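Nucleoside diphosphate kinase (Pyrobaculum aerophilum, PDB 1XQI) catalyses the transfer of the ATP gamma phosphate to nucleoside diphosphates, probably by a ping-pong mechanism through a phosphorylated active-site intermediate. Local coordinates at residues 61-66 with 170-175; 79-84 with 89-94. The protein carries 6 engineered substitutions. All blocks are in the same frame, centred on the assembly; numbering follows the deposited sequence.

Contact 1: 61-66 with 170-175; sequences RFYPSS and LVHASD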
loop_
_atom_site.group_PDB
_atom_site.type_symbol
_atom_site.label_atom_id
_atom_site.label_comp_id
_atom_site.label_asym_id
_atom_site.label_seq_id
_atom_site.Cartn_x
_atom_site.Cartn_y
_atom_site.Cartn_z
ATOM N N ARG A 61 -6.254 -4.402 21.624
ATOM C CA ARG A 61 -6.146 -5.857 21.449
ATOM C C ARG A 61 -4.964 -6.311 20.612
ATOM O O ARG A 61 -4.568 -7.472 20.712
ATOM C CB ARG A 61 -7.439 -6.486 20.919
ATOM C CG ARG A 61 -8.521 -6.674 21.984
ATOM C CD ARG A 61 -9.839 -7.147 21.356
ATOM N NE ARG A 61 -10.466 -6.083 20.553
ATOM C CZ ARG A 61 -10.474 -6.023 19.212
ATOM N NH1 ARG A 61 -9.909 -6.987 18.460
ATOM N NH2 ARG A 61 -11.056 -4.985 18.605
ATOM N N PHE A 62 -4.385 -5.435 19.801
ATOM C CA PHE A 62 -3.244 -5.863 18.982
ATOM C C PHE A 62 -1.981 -6.016 19.821
ATOM O O PHE A 62 -1.179 -6.938 19.608
ATOM C CB PHE A 62 -3.006 -4.875 17.836
ATOM C CG PHE A 62 -1.734 -5.129 17.061
ATOM C CD1 PHE A 62 -0.634 -4.290 17.213
ATOM C CD2 PHE A 62 -1.640 -6.216 16.187
ATOM C CE1 PHE A 62 0.563 -4.523 16.511
ATOM C CE2 PHE A 62 -0.464 -6.440 15.481
ATOM C CZ PHE A 62 0.659 -5.580 15.658
ATOM N N TYR A 63 -1.788 -5.086 20.758
ATOM C CA TYR A 63 -0.679 -5.175 21.712
ATOM C C TYR A 63 -0.995 -6.110 22.826
ATOM O O TYR A 63 -2.128 -6.148 23.249
ATOM C CB TYR A 63 -0.310 -3.814 22.259
ATOM C CG TYR A 63 0.496 -3.112 21.256
ATOM C CD1 TYR A 63 -0.047 -2.082 20.508
ATOM C CD2 TYR A 63 1.778 -3.500 21.005
ATOM C CE1 TYR A 63 0.675 -1.452 19.549
ATOM C CE2 TYR A 63 2.530 -2.861 20.045
ATOM C CZ TYR A 63 1.959 -1.825 19.317
ATOM O OH TYR A 63 2.696 -1.163 18.348
ATOM N N PRO A 64 0.009 -6.876 23.306
ATOM C CA PRO A 64 -0.266 -7.869 24.371
ATOM C C PRO A 64 -0.817 -7.208 25.610
ATOM O O PRO A 64 -0.633 -5.995 25.813
ATOM C CB PRO A 64 1.110 -8.455 24.693
ATOM C CG PRO A 64 1.929 -8.220 23.399
ATOM C CD PRO A 64 1.435 -6.866 22.907
ATOM N N SER A 65 -1.505 -7.996 26.431
ATOM C CA SER A 65 -1.903 -7.521 27.730
ATOM C C SER A 65 -1.334 -8.430 28.815
ATOM O O SER A 65 -1.769 -8.380 29.971
ATOM C CB SER A 65 -3.411 -7.407 27.772
ATOM O OG SER A 65 -3.890 -7.042 26.474
ATOM N N SER A 66 -0.350 -9.251 28.458
ATOM C CA SER A 66 0.280 -10.105 29.446
ATOM C C SER A 66 0.996 -9.248 30.515
ATOM O O SER A 66 1.530 -8.168 30.222
ATOM C CB SER A 66 1.250 -11.081 28.769
ATOM O OG SER A 66 2.523 -10.495 28.636
ATOM N N LEU A 170 8.515 5.209 13.952
ATOM C CA LEU A 170 8.138 4.952 12.538
ATOM C C LEU A 170 7.371 3.682 12.304
ATOM O O LEU A 170 6.386 3.724 11.597
ATOM C CB LEU A 170 9.344 5.009 11.591
ATOM C CG LEU A 170 10.244 6.215 11.803
ATOM C CD1 LEU A 170 11.466 6.054 10.917
ATOM C CD2 LEU A 170 9.495 7.527 11.553
ATOM N N VAL A 171 7.822 2.569 12.899
ATOM C CA VAL A 171 7.291 1.254 12.577
ATOM C C VAL A 171 7.198 0.338 13.782
ATOM O O VAL A 171 7.840 0.576 14.831
ATOM C CB VAL A 171 8.134 0.561 11.469
ATOM C CG1 VAL A 171 8.408 1.536 10.318
ATOM C CG2 VAL A 171 9.460 0.019 12.002
ATOM N N HIS A 172 6.359 -0.689 13.617
ATOM C CA HIS A 172 6.306 -1.866 14.468
ATOM C C HIS A 172 6.565 -3.101 13.614
ATOM O O HIS A 172 5.924 -3.275 12.565
ATOM C CB HIS A 172 4.919 -2.026 15.096
ATOM C CG HIS A 172 4.650 -3.411 15.604
ATOM N ND1 HIS A 172 4.950 -3.801 16.889
ATOM C CD2 HIS A 172 4.126 -4.505 14.992
ATOM C CE1 HIS A 172 4.619 -5.070 17.056
ATOM N NE2 HIS A 172 4.114 -5.521 15.923
ATOM N N ALA A 173 7.481 -3.942 14.067
ATOM C CA ALA A 173 7.835 -5.183 13.410
ATOM C C ALA A 173 7.609 -6.336 14.386
ATOM O O ALA A 173 7.916 -6.194 15.594
ATOM C CB ALA A 173 9.295 -5.173 12.950
ATOM N N SER A 174 7.088 -7.471 13.879
ATOM C CA SER A 174 6.920 -8.625 14.718
ATOM C C SER A 174 8.293 -8.983 15.255
ATOM O O SER A 174 9.301 -8.862 14.545
ATOM C CB SER A 174 6.308 -9.803 13.975
ATOM O OG SER A 174 5.025 -9.474 13.455
ATOM N N ASP A 175 8.323 -9.370 16.530
ATOM C CA ASP A 175 9.578 -9.584 17.216
ATOM C C ASP A 175 9.856 -11.033 17.324
ATOM O O ASP A 175 10.798 -11.375 17.997
ATOM C CB ASP A 175 9.616 -8.941 18.625
ATOM C CG ASP A 175 8.788 -9.734 19.677
ATOM O OD1 ASP A 175 8.909 -9.401 20.888
ATOM O OD2 ASP A 175 8.016 -10.680 19.303
#

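Contact 2: 79-84 with 89-94; sequences KAYQEL and RAKIGT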
loop_
_atom_site.group_PDB
_atom_site.type_symbol
_atom_site.label_atom_id
_atom_site.label_comp_id
_atom_site.label_asym_id
_atom_site.label_seq_id
_atom_site.Cartn_x
_atom_site.Cartn_y
_atom_site.Cartn_z
ATOM N N LYS A 79 14.006 2.631 33.941
ATOM C CA LYS A 79 15.444 2.802 33.733
ATOM C C LYS A 79 15.703 4.147 33.038
ATOM O O LYS A 79 16.583 4.916 33.472
ATOM C CB LYS A 79 16.037 1.637 32.917
ATOM N N ALA A 80 14.928 4.429 31.980
ATOM C CA ALA A 80 14.985 5.715 31.302
ATOM C C ALA A 80 14.831 6.876 32.305
ATOM O O ALA A 80 15.736 7.717 32.416
ATOM C CB ALA A 80 13.965 5.793 30.168
ATOM N N TYR A 81 13.732 6.906 33.068
ATOM C CA TYR A 81 13.538 7.959 34.108
ATOM C C TYR A 81 14.717 8.156 35.086
ATOM O O TYR A 81 15.045 9.286 35.478
ATOM C CB TYR A 81 12.268 7.701 34.921
ATOM C CG TYR A 81 10.976 8.080 34.248
ATOM C CD1 TYR A 81 9.758 7.634 34.748
ATOM C CD2 TYR A 81 10.965 8.874 33.107
ATOM C CE1 TYR A 81 8.573 7.985 34.145
ATOM C CE2 TYR A 81 9.779 9.231 32.494
ATOM C CZ TYR A 81 8.590 8.785 33.013
ATOM O OH TYR A 81 7.420 9.152 32.398
ATOM N N GLN A 82 15.320 7.042 35.476
ATOM C CA GLN A 82 16.400 7.012 36.453
ATOM C C GLN A 82 17.672 7.716 35.958
ATOM O O GLN A 82 18.202 8.562 36.665
ATOM C CB GLN A 82 16.699 5.564 36.825
ATOM C CG GLN A 82 17.855 5.395 37.798
ATOM C CD GLN A 82 17.714 4.119 38.593
ATOM O OE1 GLN A 82 17.233 4.137 39.729
ATOM N NE2 GLN A 82 18.082 2.994 37.985
ATOM N N GLU A 83 18.129 7.356 34.750
ATOM C CA GLU A 83 19.257 8.016 34.031
ATOM C C GLU A 83 19.005 9.492 33.713
ATOM O O GLU A 83 19.963 10.281 33.622
ATOM C CB GLU A 83 19.616 7.239 32.747
ATOM C CG GLU A 83 20.221 5.825 33.051
ATOM C CD GLU A 83 20.233 4.857 31.847
ATOM O OE1 GLU A 83 19.523 5.096 30.839
ATOM O OE2 GLU A 83 20.957 3.840 31.918
ATOM N N LEU A 84 17.728 9.851 33.548
ATOM C CA LEU A 84 17.294 11.240 33.434
ATOM C C LEU A 84 17.039 11.916 34.804
ATOM O O LEU A 84 16.874 13.131 34.895
ATOM C CB LEU A 84 16.022 11.332 32.562
ATOM C CG LEU A 84 16.035 11.265 31.018
ATOM C CD1 LEU A 84 16.777 12.487 30.378
ATOM C CD2 LEU A 84 16.549 9.893 30.434
ATOM N N ARG A 89 7.067 8.725 40.114
ATOM C CA ARG A 89 5.907 9.009 40.972
ATOM C C ARG A 89 5.342 10.426 40.780
ATOM O O ARG A 89 4.124 10.605 40.798
ATOM C CB ARG A 89 6.200 8.707 42.453
ATOM C CG ARG A 89 6.368 7.203 42.771
ATOM C CD ARG A 89 6.387 6.950 44.254
ATOM N NE ARG A 89 7.684 7.334 44.796
ATOM C CZ ARG A 89 8.492 6.548 45.521
ATOM N NH1 ARG A 89 8.152 5.291 45.857
ATOM N NH2 ARG A 89 9.667 7.041 45.920
ATOM N N ALA A 90 6.225 11.408 40.584
ATOM C CA ALA A 90 5.828 12.811 40.283
ATOM C C ALA A 90 5.345 12.925 38.851
ATOM O O ALA A 90 4.346 13.650 38.554
ATOM C CB ALA A 90 6.967 13.816 40.551
ATOM N N LYS A 91 6.014 12.174 37.972
ATOM C CA LYS A 91 5.728 12.231 36.530
ATOM C C LYS A 91 4.426 11.571 36.076
ATOM O O LYS A 91 3.680 12.179 35.299
ATOM C CB LYS A 91 6.892 11.704 35.711
ATOM C CG LYS A 91 6.754 11.935 34.213
ATOM C CD LYS A 91 6.899 13.415 33.816
ATOM C CE LYS A 91 7.434 13.509 32.405
ATOM N NZ LYS A 91 7.054 14.787 31.808
ATOM N N ILE A 92 4.156 10.343 36.538
ATOM C CA ILE A 92 3.023 9.568 36.026
ATOM C C ILE A 92 2.200 8.919 37.136
ATOM O O ILE A 92 1.307 8.101 36.867
ATOM C CB ILE A 92 3.462 8.479 35.015
ATOM C CG1 ILE A 92 4.722 7.740 35.502
ATOM C CG2 ILE A 92 3.628 9.052 33.605
ATOM C CD1 ILE A 92 4.985 6.435 34.749
ATOM N N GLY A 93 2.522 9.226 38.379
ATOM C CA GLY A 93 1.707 8.785 39.497
ATOM C C GLY A 93 2.002 7.416 40.095
ATOM O O GLY A 93 1.463 7.086 41.170
ATOM N N THR A 94 2.835 6.612 39.429
ATOM C CA THR A 94 3.173 5.288 39.958
ATOM C C THR A 94 4.632 4.899 39.653
ATOM O O THR A 94 5.223 5.424 38.721
ATOM C CB THR A 94 2.225 4.183 39.398
ATOM O OG1 THR A 94 2.675 2.895 39.854
ATOM C CG2 THR A 94 2.209 4.190 37.855
#

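Contact 1: 61-66 with 170-175
His-172, the predicted pros-phosphohistidine of the active site, packs against Phe-62, the last residue of helix 56-62, and Tyr-63, the first beyond it. The three form an aromatic cluster in which the imidazole supplies the face and its neighbours supply edges. The Phe-62 ring centroid lies 5.1 Å from that of His-172, with the planes at 76°, an offset edge-to-face pair. Phe-62 CZ comes within 3.5 Å of His-172 NE2, and CE1 of Phe-62 stands 3.7 Å above the imidazole plane, offset toward the rim. Tyr-63 lies on the same side of the imidazole, toward ND1: its centroid is 5.7 Å from that of His-172, again offset edge-to-face and nearly perpendicular at 85°. Tyr-63 OH passes 3.8 Å from His-172 ND1, a van der Waals approach; the phenol is hydrogen-bonded to a bound Tris molecule, probably from the crystallisation liquor. A chi1 of 161° swings the imidazole of His-172 opposite the backbone N and out toward the helix end. There NE2 also makes a hydrogen bond to OE2 of Glu-183, which helps fix the ring's rotation and probably leaves ND1, the pros nitrogen, to take the phosphate; the same OE2 holds Ser-174 OG. Phe-62 also meets the rings of Phe-186 and Trp-187 of helix 177-187, while Lys-23, an ATP-binding residue by similarity, touches His-172. The aromatic backing belongs to this protein's version of the site; a histidine held by a glutamate, here on strand 171-173, outermost within the chain, is characteristic of the nucleoside diphosphate kinase active site on its ferredoxin-like sheet.

Contact 2: 79-84 with 89-94
Tyr-81 reaches from helix 67-84 to the short helix 88-92 and is the one residue of its segment that touches Lys-91 and Ile-92. The backbones stay well separated, the nearest CA atoms being those of Tyr-81 and Lys-91 at 9.2 Å, and the phenol bridges the gap. Its tight part lies around the outer end of the ring. CE1 of Tyr-81 meets CD1 of Ile-92 at 4.0 Å, the methyl lying at the ring edge near its plane, while OH of Tyr-81 approaches CG2 of the same isoleucine, also at 4.0 Å. The closest approach is Tyr-81 OH to Lys-91 CG at 3.4 Å, a polar atom against a methylene with no hydrogen bond across the segments. Both segments lie in the insert of residues 68-100, where their helices follow one another across a short connection; Ile-86 in that connection also touches Tyr-81 and Lys-91. Ala-161 of helix 157-162 packs on Tyr-81, and Val-100 and Ile-103 of helix 97-112 pack on Ile-92, so this apolar side is continued by other helices. The Lys-91 chain crosses the phenol at about a right angle and then bends at its second torsion (chi2 70°), sending NZ away to a hydrogen bond with the carbonyl of Glu-162. The outer side is much more loosely packed: the CB of Arg-89 is directed away from 79-84, its side chain makes no contact with that segment, and its guanidinium forms a salt bridge with Asp-95.

Overall arrangement
From the N terminus, the chain runs through strands 17-22 and 45-52 to helix 56-62, whose end supplies the first half of contact 1. It then enters helix 67-84 and the insert, where contact 2 closes a short loop between that helix and helix 88-92, its segments five residues apart. Helix 97-112, strand 117-123 and further helices follow before strand 171-173 closes contact 1, 104 residues on. Contact 2 is thus enclosed in sequence by contact 1, without crossing it. Their centres lie 23 Å apart: contact 1 ties a helix end to the strand carrying His-172, contact 2 joins helices within the peripheral insert.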